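Local coordinates for Low molecular weight phosphotyrosine protein phosphatase (Vibrio cholerae, PDB 6U1P) that probably removes phosphate from phosphotyrosine in proteins, as a low molecular weight tyrosine phosphatase, and takes part in controlling exopolysaccharide production and biofilm formation, at residues B[42-47]-B[94-99]; B[78-81]-B[85-88]; B[55-60]-B[67-72]. One frame throughout, in Å; residues are numbered along the deposited sequence.

Interaction 1 (B[42-47]-B[94-99]); sequences AGTLKT and LADLLD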
# COMPACT_ATOMS: atom_id res chain seq x y z
N ALA B 42 -1.41 -10.26 -17.42
CA ALA B 42 -0.81 -11.42 -16.78
C ALA B 42 0.44 -10.98 -16.05
O ALA B 42 0.99 -9.91 -16.31
CB ALA B 42 -0.49 -12.53 -17.80
N GLY B 43 0.91 -11.84 -15.14
CA GLY B 43 2.11 -11.58 -14.37
C GLY B 43 3.19 -12.58 -14.74
O GLY B 43 2.90 -13.68 -15.22
N THR B 44 4.45 -12.17 -14.57
CA THR B 44 5.53 -13.12 -14.81
C THR B 44 5.62 -14.16 -13.70
O THR B 44 6.04 -15.29 -13.95
CB THR B 44 6.88 -12.39 -15.00
OG1 THR B 44 7.11 -11.49 -13.91
CG2 THR B 44 6.91 -11.62 -16.32
N LEU B 45 5.21 -13.82 -12.48
CA LEU B 45 5.43 -14.69 -11.32
C LEU B 45 4.10 -15.20 -10.76
O LEU B 45 3.14 -14.44 -10.65
CB LEU B 45 6.24 -13.95 -10.25
CG LEU B 45 6.79 -14.69 -9.03
CD1 LEU B 45 5.77 -14.85 -7.89
CD2 LEU B 45 7.30 -16.06 -9.47
N LYS B 46 4.05 -16.49 -10.46
CA LYS B 46 2.89 -17.13 -9.85
C LYS B 46 2.65 -16.57 -8.46
O LYS B 46 3.38 -16.88 -7.51
CB LYS B 46 3.10 -18.66 -9.77
CG LYS B 46 2.07 -19.43 -8.95
CD LYS B 46 2.76 -20.44 -8.02
CE LYS B 46 1.83 -21.59 -7.63
NZ LYS B 46 2.27 -22.38 -6.42
N THR B 47 1.59 -15.78 -8.30
CA THR B 47 1.19 -15.31 -6.99
C THR B 47 0.08 -16.19 -6.44
O THR B 47 -0.52 -17.00 -7.16
CB THR B 47 0.72 -13.85 -7.05
OG1 THR B 47 0.42 -13.39 -5.73
CG2 THR B 47 -0.54 -13.74 -7.90
N LEU B 94 10.21 -6.88 -19.05
CA LEU B 94 10.58 -7.12 -20.44
C LEU B 94 11.67 -8.17 -20.55
O LEU B 94 11.68 -8.96 -21.50
CB LEU B 94 11.02 -5.81 -21.09
CG LEU B 94 11.43 -5.89 -22.56
CD1 LEU B 94 10.21 -6.09 -23.44
CD2 LEU B 94 12.16 -4.62 -22.94
N ALA B 95 12.59 -8.19 -19.58
CA ALA B 95 13.68 -9.17 -19.61
C ALA B 95 13.16 -10.58 -19.35
O ALA B 95 13.53 -11.52 -20.06
CB ALA B 95 14.74 -8.80 -18.57
N ASP B 96 12.30 -10.74 -18.35
CA ASP B 96 11.82 -12.08 -18.01
C ASP B 96 10.95 -12.68 -19.12
O ASP B 96 10.99 -13.89 -19.34
CB ASP B 96 11.08 -12.04 -16.68
CG ASP B 96 11.97 -11.54 -15.56
OD1 ASP B 96 13.21 -11.58 -15.73
OD2 ASP B 96 11.44 -11.12 -14.51
N LEU B 97 10.20 -11.85 -19.85
CA LEU B 97 9.45 -12.38 -20.98
C LEU B 97 10.39 -12.77 -22.12
O LEU B 97 10.25 -13.85 -22.71
CB LEU B 97 8.41 -11.36 -21.47
CG LEU B 97 7.22 -11.07 -20.54
CD1 LEU B 97 6.36 -9.95 -21.11
CD2 LEU B 97 6.39 -12.32 -20.27
N LEU B 98 11.35 -11.90 -22.44
CA LEU B 98 12.35 -12.24 -23.45
C LEU B 98 13.10 -13.50 -23.06
O LEU B 98 13.43 -14.33 -23.92
CB LEU B 98 13.34 -11.09 -23.64
CG LEU B 98 12.92 -9.80 -24.36
CD1 LEU B 98 13.87 -8.67 -23.99
CD2 LEU B 98 12.88 -10.01 -25.88
N ASP B 99 13.35 -13.67 -21.77
CA ASP B 99 14.04 -14.85 -21.25
C ASP B 99 13.35 -16.14 -21.66
O ASP B 99 14.02 -17.16 -21.88
CB ASP B 99 14.11 -14.73 -19.72
CG ASP B 99 15.00 -15.77 -19.09
OD1 ASP B 99 14.52 -16.89 -18.84
OD2 ASP B 99 16.18 -15.45 -18.82

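Interaction 2 (B[78-81]-B[85-88]); sequences QDFI and FIYA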
# COMPACT_ATOMS: atom_id res chain seq x y z
N GLN B 78 1.47 -20.29 -24.70
CA GLN B 78 0.46 -19.97 -25.71
C GLN B 78 0.24 -18.47 -25.84
O GLN B 78 -0.19 -18.00 -26.90
CB GLN B 78 -0.86 -20.67 -25.37
CG GLN B 78 -1.78 -20.85 -26.57
CD GLN B 78 -1.20 -21.80 -27.60
OE1 GLN B 78 -0.22 -22.50 -27.34
NE2 GLN B 78 -1.81 -21.84 -28.78
N ASP B 79 0.50 -17.71 -24.78
CA ASP B 79 0.34 -16.26 -24.84
C ASP B 79 1.26 -15.65 -25.90
O ASP B 79 0.86 -14.70 -26.60
CB ASP B 79 0.61 -15.63 -23.47
CG ASP B 79 -0.53 -15.88 -22.47
OD1 ASP B 79 -1.71 -15.91 -22.87
OD2 ASP B 79 -0.23 -16.05 -21.27
N PHE B 80 2.49 -16.16 -26.03
CA PHE B 80 3.41 -15.64 -27.03
C PHE B 80 2.95 -15.94 -28.46
O PHE B 80 3.30 -15.20 -29.39
CB PHE B 80 4.81 -16.21 -26.82
CG PHE B 80 5.40 -15.90 -25.48
CD1 PHE B 80 5.64 -14.58 -25.11
CD2 PHE B 80 5.72 -16.91 -24.59
CE1 PHE B 80 6.18 -14.28 -23.86
CE2 PHE B 80 6.26 -16.62 -23.35
CZ PHE B 80 6.49 -15.30 -22.98
N ILE B 81 2.18 -17.00 -28.65
CA ILE B 81 1.66 -17.32 -29.97
C ILE B 81 0.32 -16.64 -30.22
O ILE B 81 0.12 -16.02 -31.27
CB ILE B 81 1.52 -18.85 -30.12
CG1 ILE B 81 2.83 -19.56 -29.75
CG2 ILE B 81 1.07 -19.21 -31.53
CD1 ILE B 81 2.64 -20.98 -29.29
N PHE B 85 0.46 -8.36 -29.76
CA PHE B 85 1.53 -7.65 -29.08
C PHE B 85 1.39 -7.78 -27.58
O PHE B 85 0.29 -7.92 -27.04
CB PHE B 85 1.62 -6.15 -29.41
CG PHE B 85 1.22 -5.80 -30.80
CD1 PHE B 85 1.98 -6.21 -31.89
CD2 PHE B 85 0.11 -5.00 -31.03
CE1 PHE B 85 1.61 -5.88 -33.18
CE2 PHE B 85 -0.25 -4.66 -32.32
CZ PHE B 85 0.50 -5.10 -33.39
N ILE B 86 2.53 -7.69 -26.91
CA ILE B 86 2.66 -7.98 -25.50
C ILE B 86 3.52 -6.88 -24.90
O ILE B 86 4.65 -6.66 -25.35
CB ILE B 86 3.28 -9.37 -25.26
CG1 ILE B 86 2.35 -10.45 -25.82
CG2 ILE B 86 3.58 -9.57 -23.77
CD1 ILE B 86 3.06 -11.64 -26.40
N TYR B 87 2.97 -6.15 -23.92
CA TYR B 87 3.63 -4.98 -23.35
C TYR B 87 4.05 -5.23 -21.90
O TYR B 87 3.25 -5.67 -21.07
CB TYR B 87 2.71 -3.75 -23.42
CG TYR B 87 2.34 -3.35 -24.83
CD1 TYR B 87 1.20 -3.86 -25.45
CD2 TYR B 87 3.13 -2.45 -25.55
CE1 TYR B 87 0.86 -3.49 -26.74
CE2 TYR B 87 2.80 -2.06 -26.83
CZ TYR B 87 1.66 -2.59 -27.42
OH TYR B 87 1.33 -2.23 -28.70
N ALA B 88 5.31 -4.88 -21.61
CA ALA B 88 5.92 -4.99 -20.30
C ALA B 88 5.93 -3.64 -19.59
O ALA B 88 6.20 -2.61 -20.22
CB ALA B 88 7.36 -5.51 -20.44

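Interaction 3 (B[55-60]-B[67-72]); sequences KALQAL and PMVNPV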
# COMPACT_ATOMS: atom_id res chain seq x y z
N LYS B 55 -6.30 -1.59 -3.89
CA LYS B 55 -5.89 -0.20 -4.05
C LYS B 55 -5.69 0.16 -5.51
O LYS B 55 -5.91 1.31 -5.91
CB LYS B 55 -4.61 0.06 -3.28
CG LYS B 55 -4.61 -0.39 -1.84
CD LYS B 55 -3.18 -0.53 -1.38
CE LYS B 55 -2.59 0.83 -1.03
NZ LYS B 55 -2.83 1.21 0.41
N ALA B 56 -5.32 -0.82 -6.34
CA ALA B 56 -5.34 -0.57 -7.78
C ALA B 56 -6.75 -0.29 -8.25
O ALA B 56 -6.97 0.62 -9.06
CB ALA B 56 -4.74 -1.77 -8.54
N LEU B 57 -7.72 -1.05 -7.76
CA LEU B 57 -9.08 -0.89 -8.26
C LEU B 57 -9.67 0.45 -7.83
O LEU B 57 -10.39 1.09 -8.60
CB LEU B 57 -9.96 -2.04 -7.77
CG LEU B 57 -9.43 -3.39 -8.28
CD1 LEU B 57 -10.30 -4.52 -7.78
CD2 LEU B 57 -9.35 -3.38 -9.80
N GLN B 58 -9.36 0.90 -6.61
CA GLN B 58 -9.92 2.16 -6.14
C GLN B 58 -9.34 3.34 -6.91
O GLN B 58 -10.05 4.30 -7.23
CB GLN B 58 -9.70 2.34 -4.64
CG GLN B 58 -10.06 3.75 -4.11
CD GLN B 58 -11.57 4.03 -4.00
OE1 GLN B 58 -12.12 4.85 -4.74
NE2 GLN B 58 -12.24 3.35 -3.06
N ALA B 59 -8.04 3.28 -7.24
CA ALA B 59 -7.46 4.35 -8.05
C ALA B 59 -8.13 4.41 -9.43
O ALA B 59 -8.42 5.50 -9.93
CB ALA B 59 -5.95 4.15 -8.15
N LEU B 60 -8.47 3.26 -10.02
CA LEU B 60 -9.20 3.30 -11.29
C LEU B 60 -10.56 3.95 -11.13
O LEU B 60 -10.99 4.74 -11.98
CB LEU B 60 -9.35 1.89 -11.86
CG LEU B 60 -8.07 1.22 -12.37
CD1 LEU B 60 -8.31 -0.23 -12.65
CD2 LEU B 60 -7.54 1.87 -13.63
N PRO B 67 -13.82 -0.85 -12.74
CA PRO B 67 -12.92 -2.01 -12.69
C PRO B 67 -13.68 -3.34 -12.64
O PRO B 67 -13.85 -3.97 -11.59
CB PRO B 67 -12.13 -1.77 -11.41
CG PRO B 67 -13.08 -1.02 -10.51
CD PRO B 67 -14.08 -0.29 -11.40
N MET B 68 -14.11 -3.82 -13.80
CA MET B 68 -14.62 -5.19 -13.89
C MET B 68 -13.46 -6.04 -14.36
O MET B 68 -12.90 -5.79 -15.42
CB MET B 68 -15.81 -5.32 -14.82
CG MET B 68 -16.05 -6.73 -15.24
SD MET B 68 -17.72 -6.97 -15.85
CE MET B 68 -17.67 -6.04 -17.36
N VAL B 69 -13.04 -7.01 -13.55
CA VAL B 69 -11.66 -7.49 -13.57
C VAL B 69 -11.62 -9.00 -13.78
O VAL B 69 -12.41 -9.76 -13.20
CB VAL B 69 -10.88 -7.13 -12.29
CG1 VAL B 69 -10.40 -5.73 -12.40
CG2 VAL B 69 -11.74 -7.30 -11.03
N ASN B 70 -10.68 -9.41 -14.61
CA ASN B 70 -10.40 -10.82 -14.74
C ASN B 70 -9.56 -11.34 -13.57
O ASN B 70 -8.85 -10.58 -12.91
CB ASN B 70 -9.70 -11.07 -16.06
CG ASN B 70 -10.67 -10.99 -17.22
OD1 ASN B 70 -11.57 -11.83 -17.33
ND2 ASN B 70 -10.56 -9.95 -18.04
N PRO B 71 -9.65 -12.64 -13.29
CA PRO B 71 -8.76 -13.25 -12.30
C PRO B 71 -7.30 -13.04 -12.69
O PRO B 71 -6.96 -12.92 -13.86
CB PRO B 71 -9.13 -14.73 -12.35
CG PRO B 71 -10.52 -14.77 -12.92
CD PRO B 71 -10.57 -13.62 -13.88
N VAL B 72 -6.46 -12.95 -11.66
CA VAL B 72 -5.02 -12.96 -11.81
C VAL B 72 -4.57 -14.19 -12.59
O VAL B 72 -5.03 -15.31 -12.33
CB VAL B 72 -4.36 -12.93 -10.42
CG1 VAL B 72 -2.83 -13.10 -10.52
CG2 VAL B 72 -4.75 -11.65 -9.66

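Interaction 1 (B[42-47]-B[94-99])
Thr-44 meets the helix 94-99 through its methyl group. CG2 of Thr-44 lies 4.0 Å from CD2 of Leu-97. The same methyl comes to 4.2 Å from CB of Asp-96. Both are apolar carbon contacts, and no hydrogen bond joins the two segments. The contact is small, with 102 Å² buried in all. Thr-44 and Asp-96 are the nearest residues by backbone, their CA atoms 7.1 Å apart.

The side chains of Thr-44 and Leu-97 cross at about a right angle. Leu-97 does not point straight at the loop from its CB; one branch of its end, CD2, reaches over to the threonine. Asp-96 offers its CB, not its carboxylate.

The threonine is turned so that its two branches do different work. With chi1 at 52°, OG1 sits between the backbone N and the carbonyl carbon, and CG2 lies anti to the carbonyl carbon. The methyl therefore faces the helix. OG1 makes a weak hydrogen bond to the backbone O of Thr-13.

Further out, the backbone of Thr-44 is held by two partners: it is hydrogen-bonded to the backbone of Cys-12, and its O accepts a bond from NE2 of Gln-74. Val-11 of strand 6-12 packs against both Thr-44 and Leu-97, and Leu-97 also touches Ile-86 and Leu-109, on the two strands beyond.

Thr-44 directly follows strand 37-43, an outermost strand of the parallel sheet within this chain. Its side chain is about 7 Å from that of Cys-12, the predicted nucleophile. The contact thus packs helix 91-100 against the C-terminal end of that strand. It lies beside the residues from Cys-12 to Arg-18, also a predicted active-site residue, which in this family form the phosphate-binding loop.

Interaction 2 (B[78-81]-B[85-88])
Ile-86 reaches from its strand to the helix 78-81 with a single methyl, CD1. All the close contacts between the segments use this atom. It touches a ring, a backbone carbon and a carbonyl oxygen.

The apolar contacts come first. CD1 of Ile-86 is 4.1 Å from CD1 of Phe-80. It approaches the ring obliquely. The same methyl is 4.1 Å from CA of Phe-80, so it sits where the side chain leaves the helix. The two side chains cross at about a right angle. The CB of Phe-80 points away from the strand, but the ring comes back toward it. Ile-86 has CG1 beside its own backbone N, at chi1 -63°, and this branch carries CD1 to the helix. Phe-80 also touches Ile-100 of helix 91-100 and Pro-102.

The contact with polar backbone is one of packing. CD1 of Ile-86 lies 3.8 Å from O of Asp-79.

The hydrogen bonds lie outside the pair. OD2 of Asp-79 accepts a bond from the backbone N of Thr-76, just before the helix. Its OD1 is bonded to a glycerol, probably from the crystallisation liquor, and weakly to NE2 of His-83, which follows the helix.

The CA atoms of Phe-80 and Ile-86 are 7.8 Å apart. Helix 77-82 leads through a short turn into strand 85-88, between strands 6-12 and 109-111. This is a helix laid on the parallel sheet, as in an alpha/beta fold of the Rossmann-like kind.

Interaction 3 (B[55-60]-B[67-72])
Leu-57 and Pro-67 pack a helix onto the loop that follows it, within the low molecular weight phosphatase alpha/beta fold. The helix is 54-62, and the chain turns back after it so that 67-72 runs past its side. No hydrogen bond joins the two segments.

Outside the pair, helix 18-32 packs against both segments: its Ile-24 touches Leu-60 and Val-69, and its Glu-23 is hydrogen-bonded to ND2 of Asn-70. Helix 54-62 also meets the second subunit: Ala-59 packs on Phe-134 and Lys-55 on Tyr-127 of that chain.

The contacts between the segments are apolar. Leu-60, one turn on from Leu-57, adds a looser touch, with CD1 4.3 Å from CB of Pro-67. The proline ring also lies near the helix backbone: its CG is 3.9 Å from O of Leu-57, a packing contact. Leu-57 has CG beside its backbone N, at chi1 -61°, which directs the side chain to the loop. It meets Pro-67 at the CB corner of the ring, from the side, while the two side chains cross obliquely. One methyl serves both loop residues: CD2 of Leu-57 is 3.6 Å from CB of Pro-67 and 3.7 Å from CG1 of Val-69.

How the interactions relate
From the N terminus, interaction 1 opens first, at the end of strand 37-43. The chain then forms helix 54-62, and interaction 3 closes a short loop onto 67-72. Helix 77-82 follows, and interaction 2 closes a shorter loop onto strand 85-88. Helix 91-100 then closes interaction 1. Interactions 3 and 2 are thus in series, and both are nested inside interaction 1. Interactions 1 and 2 touch on one side of the sheet, where CZ of Phe-80 is 4.0 Å from CD2 of Leu-97. Interaction 3 lies across the chain's centre from interaction 1, yet Thr-47 and Val-72 join them.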